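Local coordinates for protein glycerophosphodiester phosphodiesterase (Cytophaga hutchinsonii ATCC 33406, PDB 3CH0) that belongs to the glycerophosphodiester phosphodiesterase family and is built on a TIM-barrel fold, at residues A[154-159]-A[181-186]; A[136-141]-A[174-179]. One frame throughout, in Å; residues are numbered along the deposited sequence.

Contact 1 (A[154-159]-A[181-186]). With EDO (1,2-ethanediol), chain K.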
loop_
_atom_site.group_PDB
_atom_site.type_symbol
_atom_site.label_atom_id
_atom_site.label_comp_id
_atom_site.label_asym_id
_atom_site.label_seq_id
_atom_site.Cartn_x
_atom_site.Cartn_y
_atom_site.Cartn_z
ATOM N N PHE A 154 -5.478 12.810 -9.540
ATOM C CA PHE A 154 -5.288 11.711 -8.576
ATOM C C PHE A 154 -4.077 12.065 -7.720
ATOM O O PHE A 154 -4.113 12.038 -6.495
ATOM C CB PHE A 154 -5.136 10.396 -9.350
ATOM C CG PHE A 154 -5.430 9.117 -8.578
ATOM C CD1 PHE A 154 -5.246 9.017 -7.200
ATOM C CD2 PHE A 154 -5.787 7.981 -9.290
ATOM C CE1 PHE A 154 -5.450 7.848 -6.539
ATOM C CE2 PHE A 154 -6.010 6.764 -8.618
ATOM C CZ PHE A 154 -5.835 6.714 -7.236
ATOM N N CYS A 155 -2.961 12.382 -8.370
ATOM C CA CYS A 155 -1.737 12.653 -7.623
ATOM C C CYS A 155 -1.831 13.934 -6.796
ATOM O O CYS A 155 -1.351 14.023 -5.677
ATOM C CB CYS A 155 -0.504 12.727 -8.555
ATOM S SG CYS A 155 -0.107 11.133 -9.324
ATOM N N ASP A 156 -2.422 14.962 -7.393
ATOM C CA ASP A 156 -2.495 16.238 -6.683
ATOM C C ASP A 156 -3.349 16.093 -5.431
ATOM O O ASP A 156 -3.020 16.674 -4.416
ATOM C CB ASP A 156 -3.109 17.302 -7.576
ATOM C CG ASP A 156 -2.178 17.746 -8.703
ATOM O OD1 ASP A 156 -0.991 17.445 -8.685
ATOM O OD2 ASP A 156 -2.736 18.467 -9.581
ATOM N N LEU A 157 -4.448 15.379 -5.496
ATOM C CA LEU A 157 -5.302 15.215 -4.305
ATOM C C LEU A 157 -4.532 14.484 -3.192
ATOM O O LEU A 157 -4.619 14.853 -2.002
ATOM C CB LEU A 157 -6.548 14.436 -4.622
ATOM C CG LEU A 157 -7.561 15.176 -5.482
ATOM C CD1 LEU A 157 -8.629 14.241 -6.020
ATOM C CD2 LEU A 157 -8.221 16.400 -4.740
ATOM N N VAL A 158 -3.778 13.446 -3.550
ATOM C CA VAL A 158 -2.966 12.722 -2.543
ATOM C C VAL A 158 -1.917 13.634 -1.951
ATOM O O VAL A 158 -1.721 13.656 -0.719
ATOM C CB VAL A 158 -2.336 11.434 -3.184
ATOM C CG1 VAL A 158 -1.238 10.770 -2.321
ATOM C CG2 VAL A 158 -3.492 10.481 -3.514
ATOM N N VAL A 159 -1.197 14.349 -2.822
ATOM C CA VAL A 159 -0.098 15.180 -2.389
ATOM C C VAL A 159 -0.578 16.354 -1.496
ATOM O O VAL A 159 0.132 16.688 -0.532
ATOM C CB VAL A 159 0.769 15.625 -3.569
ATOM C CG1 VAL A 159 1.762 16.715 -3.093
ATOM C CG2 VAL A 159 1.483 14.412 -4.180
ATOM N N LEU A 181 4.194 7.659 -11.497
ATOM C CA LEU A 181 5.568 7.888 -11.041
ATOM C C LEU A 181 6.243 9.071 -11.774
ATOM O O LEU A 181 6.915 9.883 -11.181
ATOM C CB LEU A 181 6.375 6.609 -11.122
ATOM C CG LEU A 181 5.832 5.432 -10.331
ATOM C CD1 LEU A 181 6.623 4.154 -10.680
ATOM C CD2 LEU A 181 5.826 5.764 -8.836
ATOM N N GLU A 182 6.031 9.134 -13.088
ATOM C CA GLU A 182 6.618 10.240 -13.861
ATOM C C GLU A 182 6.064 11.580 -13.403
ATOM O O GLU A 182 6.800 12.594 -13.280
ATOM C CB GLU A 182 6.388 10.067 -15.366
ATOM C CG GLU A 182 7.103 8.885 -15.978
ATOM C CD GLU A 182 8.599 8.984 -16.104
ATOM O OE1 GLU A 182 9.227 10.044 -15.818
ATOM O OE2 GLU A 182 9.206 7.950 -16.534
ATOM N N TYR A 183 4.751 11.640 -13.221
ATOM C CA TYR A 183 4.072 12.874 -12.791
ATOM C C TYR A 183 4.600 13.317 -11.436
ATOM O O TYR A 183 4.956 14.486 -11.189
ATOM C CB TYR A 183 2.565 12.670 -12.730
ATOM C CG TYR A 183 1.853 13.923 -12.301
ATOM C CD1 TYR A 183 1.558 14.896 -13.219
ATOM C CD2 TYR A 183 1.565 14.157 -10.961
ATOM C CE1 TYR A 183 0.929 16.073 -12.851
ATOM C CE2 TYR A 183 0.896 15.326 -10.570
ATOM C CZ TYR A 183 0.595 16.303 -11.524
ATOM O OH TYR A 183 -0.038 17.490 -11.195
HETATM N N MSE A 184 4.625 12.380 -10.486
HETATM C CA MSE A 184 5.168 12.677 -9.158
HETATM C C MSE A 184 6.599 13.162 -9.191
HETATM O O MSE A 184 6.970 14.138 -8.517
HETATM C CB MSE A 184 5.140 11.438 -8.260
HETATM C CG MSE A 184 3.780 10.939 -7.865
HETATM SE SE MSE A 184 2.840 12.163 -6.683
HETATM C CE MSE A 184 4.099 12.181 -5.242
ATOM N N HIS A 185 7.432 12.504 -9.987
ATOM C CA HIS A 185 8.831 12.855 -10.057
ATOM C C HIS A 185 9.039 14.234 -10.609
ATOM O O HIS A 185 9.914 14.976 -10.110
ATOM C CB HIS A 185 9.530 11.848 -10.919
ATOM C CG HIS A 185 10.993 12.110 -11.084
ATOM N ND1 HIS A 185 11.901 12.005 -10.057
ATOM C CD2 HIS A 185 11.705 12.438 -12.196
ATOM C CE1 HIS A 185 13.115 12.292 -10.523
ATOM N NE2 HIS A 185 13.024 12.518 -11.822
ATOM N N SER A 186 8.246 14.622 -11.604
ATOM C CA SER A 186 8.444 15.956 -12.184
ATOM C C SER A 186 7.749 17.089 -11.426
ATOM O O SER A 186 8.253 18.227 -11.468
ATOM C CB SER A 186 8.006 15.987 -13.624
ATOM O OG SER A 186 6.611 15.893 -13.725
HETATM C C1 EDO K . -7.140 19.768 -6.456
HETATM O O1 EDO K . -6.691 21.097 -6.728
HETATM C C2 EDO K . -5.890 18.948 -6.209
HETATM O O2 EDO K . -5.267 19.280 -4.944
#
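Segments 154-159 and 181-186, parts of helices 151-164 and 178-187, approach to 10.6 Å between their axes at a crossing angle of -52°, and Cys-155 and Met-184 form the closest backbone pair, CA to CA 7.1 Å. Tyr-183 does most of the reaching: its CA-CB bond already heads for the other helix, and chi1 (-180°) puts CG anti to the backbone N. The hydroxyl OH of Tyr-183 gives a hydrogen bond of 2.7 Å to Asp-156 OD1, which lies at the ring edge; the oxygen is met on its syn side, 25° out of the carboxylate plane. Tyr-188 also hydrogen-bonds OD1, so two tyrosine hydroxyls converge on one carboxylate oxygen. Next to this bond Cys-155 packs on the ring, its CB 3.5 Å from Tyr-183 CD2. Its SG makes an oblique sulfur-aromatic contact with the same ring, 4.9 Å from the centroid. Met-184, a selenomethionine, is bent at chi2 and chi3, and its CE lies 3.6 Å from Val-159 CG2, the two side chains sliding past each other in opposite directions. A 1,2-ethanediol molecule touches Asp-156 and Leu-157. Packing of successive helices at such an angle, outside the strands, fits the outer layer of a TIM barrel.

Contact 2 (A[136-141]-A[174-179])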
loop_
_atom_site.group_PDB
_atom_site.type_symbol
_atom_site.label_atom_id
_atom_site.label_comp_id
_atom_site.label_asym_id
_atom_site.label_seq_id
_atom_site.Cartn_x
_atom_site.Cartn_y
_atom_site.Cartn_z
ATOM N N GLU A 136 0.042 3.720 -1.994
ATOM C CA GLU A 136 -0.067 3.277 -3.399
ATOM C C GLU A 136 -1.138 4.031 -4.131
ATOM O O GLU A 136 -2.292 4.021 -3.739
ATOM C CB GLU A 136 -0.314 1.755 -3.501
ATOM C CG GLU A 136 -0.268 1.243 -4.971
ATOM C CD GLU A 136 -0.288 -0.231 -5.137
ATOM O OE1 GLU A 136 -0.123 -0.980 -4.159
ATOM O OE2 GLU A 136 -0.532 -0.640 -6.326
ATOM N N ILE A 137 -0.771 4.695 -5.220
ATOM C CA ILE A 137 -1.736 5.220 -6.164
ATOM C C ILE A 137 -2.260 4.128 -7.061
ATOM O O ILE A 137 -1.518 3.632 -7.911
ATOM C CB ILE A 137 -1.189 6.457 -6.954
ATOM C CG1 ILE A 137 -1.084 7.611 -5.932
ATOM C CG2 ILE A 137 -2.081 6.870 -8.119
ATOM C CD1 ILE A 137 -1.012 9.035 -6.485
ATOM N N LYS A 138 -3.493 3.726 -6.794
ATOM C CA LYS A 138 -4.130 2.685 -7.543
ATOM C C LYS A 138 -4.795 3.133 -8.856
ATOM O O LYS A 138 -6.000 3.071 -9.003
ATOM C CB LYS A 138 -5.150 1.967 -6.635
ATOM C CG LYS A 138 -4.506 1.137 -5.544
ATOM C CD LYS A 138 -3.853 -0.144 -6.080
ATOM C CE LYS A 138 -3.425 -1.195 -5.063
ATOM N NZ LYS A 138 -2.556 -2.325 -5.686
ATOM N N SER A 139 -3.950 3.549 -9.803
ATOM C CA SER A 139 -4.392 4.032 -11.117
ATOM C C SER A 139 -3.990 3.000 -12.174
ATOM O O SER A 139 -2.941 2.312 -12.043
ATOM C CB SER A 139 -3.781 5.403 -11.455
ATOM O OG SER A 139 -2.357 5.348 -11.379
ATOM N N THR A 140 -4.806 2.947 -13.221
ATOM C CA THR A 140 -4.466 2.245 -14.438
ATOM C C THR A 140 -4.978 3.102 -15.606
ATOM O O THR A 140 -5.922 3.874 -15.473
ATOM C CB THR A 140 -5.091 0.841 -14.563
ATOM O OG1 THR A 140 -6.482 0.933 -14.832
ATOM C CG2 THR A 140 -4.827 -0.010 -13.303
ATOM N N VAL A 141 -4.311 2.961 -16.748
ATOM C CA VAL A 141 -4.702 3.695 -17.957
ATOM C C VAL A 141 -6.164 3.499 -18.305
ATOM O O VAL A 141 -6.848 4.424 -18.674
ATOM C CB VAL A 141 -3.826 3.266 -19.173
ATOM C CG1 VAL A 141 -4.331 3.908 -20.482
ATOM C CG2 VAL A 141 -2.383 3.610 -18.903
ATOM N N GLN A 174 4.065 4.922 -3.915
ATOM C CA GLN A 174 4.330 3.738 -4.713
ATOM C C GLN A 174 3.280 3.576 -5.762
ATOM O O GLN A 174 2.138 4.003 -5.616
ATOM C CB GLN A 174 4.412 2.454 -3.896
ATOM C CG GLN A 174 3.150 2.174 -3.124
ATOM C CD GLN A 174 3.161 0.932 -2.224
ATOM O OE1 GLN A 174 3.882 -0.043 -2.489
ATOM N NE2 GLN A 174 2.232 0.912 -1.231
ATOM N N SER A 175 3.664 3.031 -6.920
ATOM C CA SER A 175 2.669 2.724 -7.930
ATOM C C SER A 175 3.202 1.726 -8.937
ATOM O O SER A 175 4.397 1.678 -9.208
ATOM C CB SER A 175 2.186 3.982 -8.683
ATOM O OG SER A 175 1.017 3.746 -9.432
ATOM N N PHE A 176 2.271 0.948 -9.505
ATOM C CA PHE A 176 2.580 0.184 -10.706
ATOM C C PHE A 176 2.538 1.052 -11.950
ATOM O O PHE A 176 3.037 0.619 -13.044
ATOM C CB PHE A 176 1.542 -0.918 -10.928
ATOM C CG PHE A 176 1.691 -2.092 -10.034
ATOM C CD1 PHE A 176 2.607 -3.090 -10.310
ATOM C CD2 PHE A 176 0.896 -2.251 -8.949
ATOM C CE1 PHE A 176 2.745 -4.177 -9.484
ATOM C CE2 PHE A 176 1.028 -3.369 -8.138
ATOM C CZ PHE A 176 1.991 -4.305 -8.392
ATOM N N ASP A 177 1.824 2.174 -11.871
ATOM C CA ASP A 177 1.475 3.012 -13.046
ATOM C C ASP A 177 2.638 3.946 -13.275
ATOM O O ASP A 177 2.806 4.896 -12.532
ATOM C CB ASP A 177 0.193 3.787 -12.776
ATOM C CG ASP A 177 -0.348 4.498 -13.992
ATOM O OD1 ASP A 177 0.383 4.620 -15.010
ATOM O OD2 ASP A 177 -1.503 4.915 -13.911
ATOM N N VAL A 178 3.474 3.663 -14.295
ATOM C CA VAL A 178 4.611 4.529 -14.605
ATOM C C VAL A 178 4.211 5.986 -14.824
ATOM O O VAL A 178 4.981 6.888 -14.564
ATOM C CB VAL A 178 5.434 3.968 -15.773
ATOM C CG1 VAL A 178 6.137 2.672 -15.338
ATOM C CG2 VAL A 178 4.586 3.781 -17.041
ATOM N N ARG A 179 2.991 6.233 -15.272
ATOM C CA ARG A 179 2.528 7.603 -15.517
ATOM C C ARG A 179 2.445 8.352 -14.208
ATOM O O ARG A 179 2.717 9.569 -14.149
ATOM C CB ARG A 179 1.142 7.604 -16.133
ATOM C CG ARG A 179 0.994 6.810 -17.476
ATOM C CD ARG A 179 -0.437 6.810 -17.975
ATOM N NE ARG A 179 -1.347 6.305 -16.928
ATOM C CZ ARG A 179 -2.644 6.550 -16.860
ATOM N NH1 ARG A 179 -3.251 7.269 -17.792
ATOM N NH2 ARG A 179 -3.357 6.115 -15.820
HETATM O O HOH W 1 -0.474 0.989 -8.377
#
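The Arg-179 guanidinium carries Val-141 on one face, where CG2 sits 3.5 Å above the plane, offset toward the rim; the Asp-177 carboxylate comes in at its edge. The grip is a side-on, nearly flat salt bridge: Arg-179 NE bonds Asp-177 OD1 at 3.1 Å and Arg-179 NH2 bonds Asp-177 OD2 at 2.9 Å, each oxygen using its syn lone pair. Both oxygens take a second donor. Asp-177 sits at the N-cap of helix 178-187, and its OD1 accepts from Arg-179 N, above the carboxylate plane, in a capping bond, while Ser-139 OG reaches Asp-177 OD2 on the anti side over 2.7 Å. Four bonds thus hold the carboxylate in place, and Asp-144 forms a further salt bridge with Arg-179.

At the Phe-176 ring, Glu-136 OE2 lies at the edge, 3.4 Å from CD2. Lys-138 NZ makes a 2.7 Å salt bridge to Glu-136 OE2, from above the carboxylate plane, and the same oxygen takes a water that bridges Ile-137 O and Phe-176 N. Between these two clusters Ser-175 OG donates to Ile-137 O (3.0 Å) in the carbonyl plane and accepts from Asp-177 N, an ST turn. The strands pair in parallel at Glu-136 and Gln-174, where Ile-137 N bonds Gln-174 O. Gln-174 CG, placed between backbone N and carbonyl carbon (chi1 59°), lies 3.5 Å from Glu-136 CB; its amide NE2 goes on to Glu-41.

Citric acid, probably from the crystallisation liquor, hydrogen-bonds Glu-136 OE1 and Lys-138 NZ, consistent with a polar pocket at this end of the strands. Parallel strands 132-137 and 171-175, joined through helix 151-164, form a beta-alpha-beta unit of the TIM barrel, and they meet here at their C-terminal ends.

How the contacts relate
Of the elements involved, strand 132-137 comes first along the chain and runs into the loop of segment 136-141; helix 151-164 follows, then strand 171-175 and helix 178-187. Contact 2 closes the beta-alpha-beta crossover by bringing the end of the second strand back beside the first. Contact 1 starts within that loop, on the connecting helix, and closes beyond it on the next helix, so the two loops cross. Both contacts use helix 178-187, contact 2 at its start and contact 1 further along. Their centres lie about 10 Å apart, and they meet where Cys-155 SG packs on Ile-137 CD1 and Leu-181 CD1 on Ser-175 O, joining the barrel strands to their outer helices.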